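Local structure of japanin (Rhipicephalus appendiculatus, 4BOE) at residues Q10-A15 / V41-I46. The protein binds cholesterol in a lipocalin pocket and, as a tick salivary protein, modulates host immunity by blocking dendritic cell differentiation and damping pro-inflammatory responses. Residues are numbered along the deposited sequence; the frame is centred on the assembly and turned at random.
Sequences QTLYLA and VTRSLI
In the lipocalin beta-barrel of japanin, Arg43 bridges from strand 40-49 to the loop that leads into strand 12-18, where its guanidinium meets the backbone of Gln10, Thr11 and Leu12. The two strands are not direct partners: strand 26-37 pairs antiparallel with both, and the nearest CA atoms, those of Thr11 and Arg43, are 9.2 Å apart. Arginine has the length to span that gap, as well as several N-H groups at its end. Its CG lies anti to the carbonyl carbon, and the chain then bends at chi3 (68°), which brings the flat group to the Gln10 carbonyl edge-on. NH2 donates to Gln10 O across 3.1 Å with an N-H...O angle of 152°; the oxygen sits nearly in the guanidinium plane, whereas the donor is tilted 31° from the carbonyl plane. Other acceptors share the same cation: NE bonds to Thr31 OG1 on the intervening strand, and NH1 to the backbone oxygens of Ala6 and Asn8. With its N-H groups held by neutral oxygens, the buried, probably charged guanidinium is fixed in rotation and ties the N-terminal segment to the barrel wall. Replacing Arg43 by alanine would probably leave the carbonyls of Ala6, Asn8 and Gln10 without the N-H groups that hold them, and the N-terminal segment freer to move. Arg43 also touches the bound cholesterol, as do Leu14 and Leu45, whose apolar branches suit a sterol pocket. Leucine suits position 12, where the side chain is buried: its CB is directed toward segment 41-46, CD1 lies over one guanidinium face, and its CG comes within 4.3 Å of Arg43 NH2.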
ATOM      1  N   GLN A  10      -2.332  -6.543  10.528  1.00 31.14           N
ATOM      2  CA  GLN A  10      -3.538  -5.800  10.126  1.00 30.74           C
ATOM      3  C   GLN A  10      -3.527  -5.512   8.629  1.00 32.08           C
ATOM      4  O   GLN A  10      -2.476  -5.308   8.036  1.00 30.88           O
ATOM      5  CB  GLN A  10      -3.674  -4.482  10.898  1.00 32.93           C
ATOM      6  CG  GLN A  10      -4.297  -4.671  12.286  1.00 51.13           C
ATOM      7  CD  GLN A  10      -5.798  -4.921  12.272  1.00 71.31           C
ATOM      8  OE1 GLN A  10      -6.547  -4.510  11.363  1.00 66.25           O
ATOM      9  NE2 GLN A  10      -6.283  -5.547  13.320  1.00 56.66           N
ATOM     10  N   THR A  11      -4.703  -5.495   8.028  1.00 28.81           N
ATOM     11  CA  THR A  11      -4.862  -5.183   6.611  1.00 28.21           C
ATOM     12  C   THR A  11      -4.560  -3.713   6.398  1.00 31.21           C
ATOM     13  O   THR A  11      -4.985  -2.887   7.203  1.00 30.29           O
ATOM     14  CB  THR A  11      -6.265  -5.561   6.140  1.00 31.52           C
ATOM     15  OG1 THR A  11      -6.438  -6.953   6.322  1.00 33.11           O
ATOM     16  CG2 THR A  11      -6.549  -5.186   4.685  1.00 33.69           C
ATOM     17  N   LEU A  12      -3.848  -3.390   5.310  1.00 28.60           N
ATOM     18  CA  LEU A  12      -3.509  -2.018   4.950  1.00 27.96           C
ATOM     19  C   LEU A  12      -4.228  -1.635   3.668  1.00 31.02           C
ATOM     20  O   LEU A  12      -4.274  -2.419   2.739  1.00 30.77           O
ATOM     21  CB  LEU A  12      -2.006  -1.873   4.755  1.00 27.68           C
ATOM     22  CG  LEU A  12      -1.107  -2.067   5.951  1.00 32.24           C
ATOM     23  CD1 LEU A  12       0.345  -2.190   5.505  1.00 30.55           C
ATOM     24  CD2 LEU A  12      -1.247  -0.878   6.923  1.00 37.58           C
ATOM     25  N   TYR A  13      -4.740  -0.405   3.610  1.00 27.47           N
ATOM     26  CA  TYR A  13      -5.490   0.130   2.495  1.00 26.62           C
ATOM     27  C   TYR A  13      -4.768   1.306   1.898  1.00 30.03           C
ATOM     28  O   TYR A  13      -4.322   2.185   2.638  1.00 26.58           O
ATOM     29  CB  TYR A  13      -6.867   0.614   2.967  1.00 27.43           C
ATOM     30  CG  TYR A  13      -7.671  -0.460   3.654  1.00 28.33           C
ATOM     31  CD1 TYR A  13      -7.492  -0.737   5.011  1.00 29.14           C
ATOM     32  CD2 TYR A  13      -8.564  -1.244   2.942  1.00 29.67           C
ATOM     33  CE1 TYR A  13      -8.178  -1.774   5.634  1.00 29.27           C
ATOM     34  CE2 TYR A  13      -9.299  -2.243   3.560  1.00 30.63           C
ATOM     35  CZ  TYR A  13      -9.087  -2.528   4.904  1.00 37.34           C
ATOM     36  OH  TYR A  13      -9.827  -3.522   5.501  1.00 31.04           O
ATOM     37  N   LEU A  14      -4.714   1.356   0.546  1.00 27.49           N
ATOM     38  CA  LEU A  14      -4.081   2.453  -0.171  1.00 27.64           C
ATOM     39  C   LEU A  14      -4.966   3.690  -0.048  1.00 28.60           C
ATOM     40  O   LEU A  14      -6.135   3.660  -0.417  1.00 26.86           O
ATOM     41  CB  LEU A  14      -3.853   2.085  -1.654  1.00 27.33           C
ATOM     42  CG  LEU A  14      -3.137   3.138  -2.501  1.00 28.65           C
ATOM     43  CD1 LEU A  14      -1.723   3.352  -2.022  1.00 26.32           C
ATOM     44  CD2 LEU A  14      -3.180   2.734  -3.970  1.00 30.83           C
ATOM     45  N   ALA A  15      -4.448   4.718   0.597  1.00 26.15           N
ATOM     46  CA  ALA A  15      -5.213   5.947   0.852  1.00 26.85           C
ATOM     47  C   ALA A  15      -4.758   7.101  -0.035  1.00 30.07           C
ATOM     48  O   ALA A  15      -5.478   8.075  -0.181  1.00 30.19           O
ATOM     49  CB  ALA A  15      -5.067   6.335   2.310  1.00 27.94           C
ATOM     50  N   VAL A  41       7.618 -11.721   5.529  1.00 35.76           N
ATOM     51  CA  VAL A  41       6.172 -11.768   5.735  1.00 33.90           C
ATOM     52  C   VAL A  41       5.537 -11.905   4.358  1.00 35.97           C
ATOM     53  O   VAL A  41       5.890 -11.160   3.451  1.00 35.74           O
ATOM     54  CB  VAL A  41       5.674 -10.512   6.499  1.00 36.00           C
ATOM     55  CG1 VAL A  41       4.152 -10.400   6.462  1.00 35.31           C
ATOM     56  CG2 VAL A  41       6.161 -10.562   7.947  1.00 35.83           C
ATOM     57  N   THR A  42       4.553 -12.788   4.223  1.00 31.61           N
ATOM     58  CA  THR A  42       3.846 -12.940   2.958  1.00 30.73           C
ATOM     59  C   THR A  42       2.551 -12.212   3.116  1.00 33.34           C
ATOM     60  O   THR A  42       1.843 -12.395   4.105  1.00 32.48           O
ATOM     61  CB  THR A  42       3.651 -14.421   2.538  1.00 36.17           C
ATOM     62  OG1 THR A  42       4.913 -15.050   2.534  1.00 39.18           O
ATOM     63  CG2 THR A  42       3.084 -14.568   1.130  1.00 35.19           C
ATOM     64  N   ARG A  43       2.249 -11.364   2.142  1.00 29.51           N
ATOM     65  CA  ARG A  43       1.002 -10.633   2.127  1.00 30.35           C
ATOM     66  C   ARG A  43       0.358 -10.813   0.739  1.00 33.59           C
ATOM     67  O   ARG A  43       1.038 -11.087  -0.250  1.00 32.44           O
ATOM     68  CB  ARG A  43       1.227  -9.129   2.358  1.00 27.39           C
ATOM     69  CG  ARG A  43       2.119  -8.714   3.536  1.00 27.26           C
ATOM     70  CD  ARG A  43       2.092  -7.168   3.675  1.00 32.15           C
ATOM     71  NE  ARG A  43       0.763  -6.745   4.095  1.00 30.02           N
ATOM     72  CZ  ARG A  43       0.322  -6.642   5.341  1.00 32.83           C
ATOM     73  NH1 ARG A  43       1.153  -6.804   6.362  1.00 28.67           N
ATOM     74  NH2 ARG A  43      -0.944  -6.309   5.578  1.00 28.11           N
ATOM     75  N   SER A  44      -0.927 -10.602   0.673  1.00 30.66           N
ATOM     76  CA  SER A  44      -1.639 -10.569  -0.600  1.00 31.48           C
ATOM     77  C   SER A  44      -1.808  -9.119  -1.047  1.00 34.78           C
ATOM     78  O   SER A  44      -1.763  -8.217  -0.224  1.00 33.59           O
ATOM     79  CB  SER A  44      -3.020 -11.201  -0.460  1.00 35.37           C
ATOM     80  OG  SER A  44      -3.824 -10.442   0.425  1.00 44.10           O
ATOM     81  N   LEU A  45      -1.964  -8.902  -2.350  1.00 31.91           N
ATOM     82  CA  LEU A  45      -2.304  -7.627  -2.931  1.00 31.19           C
ATOM     83  C   LEU A  45      -3.682  -7.869  -3.532  1.00 33.85           C
ATOM     84  O   LEU A  45      -3.823  -8.719  -4.391  1.00 34.44           O
ATOM     85  CB  LEU A  45      -1.293  -7.195  -3.983  1.00 32.16           C
ATOM     86  CG  LEU A  45      -1.571  -5.841  -4.633  1.00 36.32           C
ATOM     87  CD1 LEU A  45      -1.476  -4.695  -3.634  1.00 35.56           C
ATOM     88  CD2 LEU A  45      -0.620  -5.625  -5.728  1.00 41.14           C
ATOM     89  N   ILE A  46      -4.702  -7.210  -3.000  1.00 30.35           N
ATOM     90  CA  ILE A  46      -6.091  -7.364  -3.385  1.00 30.60           C
ATOM     91  C   ILE A  46      -6.568  -6.070  -4.055  1.00 35.12           C
ATOM     92  O   ILE A  46      -6.262  -4.976  -3.594  1.00 33.49           O
ATOM     93  CB  ILE A  46      -6.953  -7.675  -2.132  1.00 33.83           C
ATOM     94  CG1 ILE A  46      -6.438  -8.876  -1.325  1.00 34.32           C
ATOM     95  CG2 ILE A  46      -8.430  -7.866  -2.476  1.00 33.31           C
ATOM     96  CD1 ILE A  46      -6.377 -10.171  -2.096  1.00 43.44           C
TER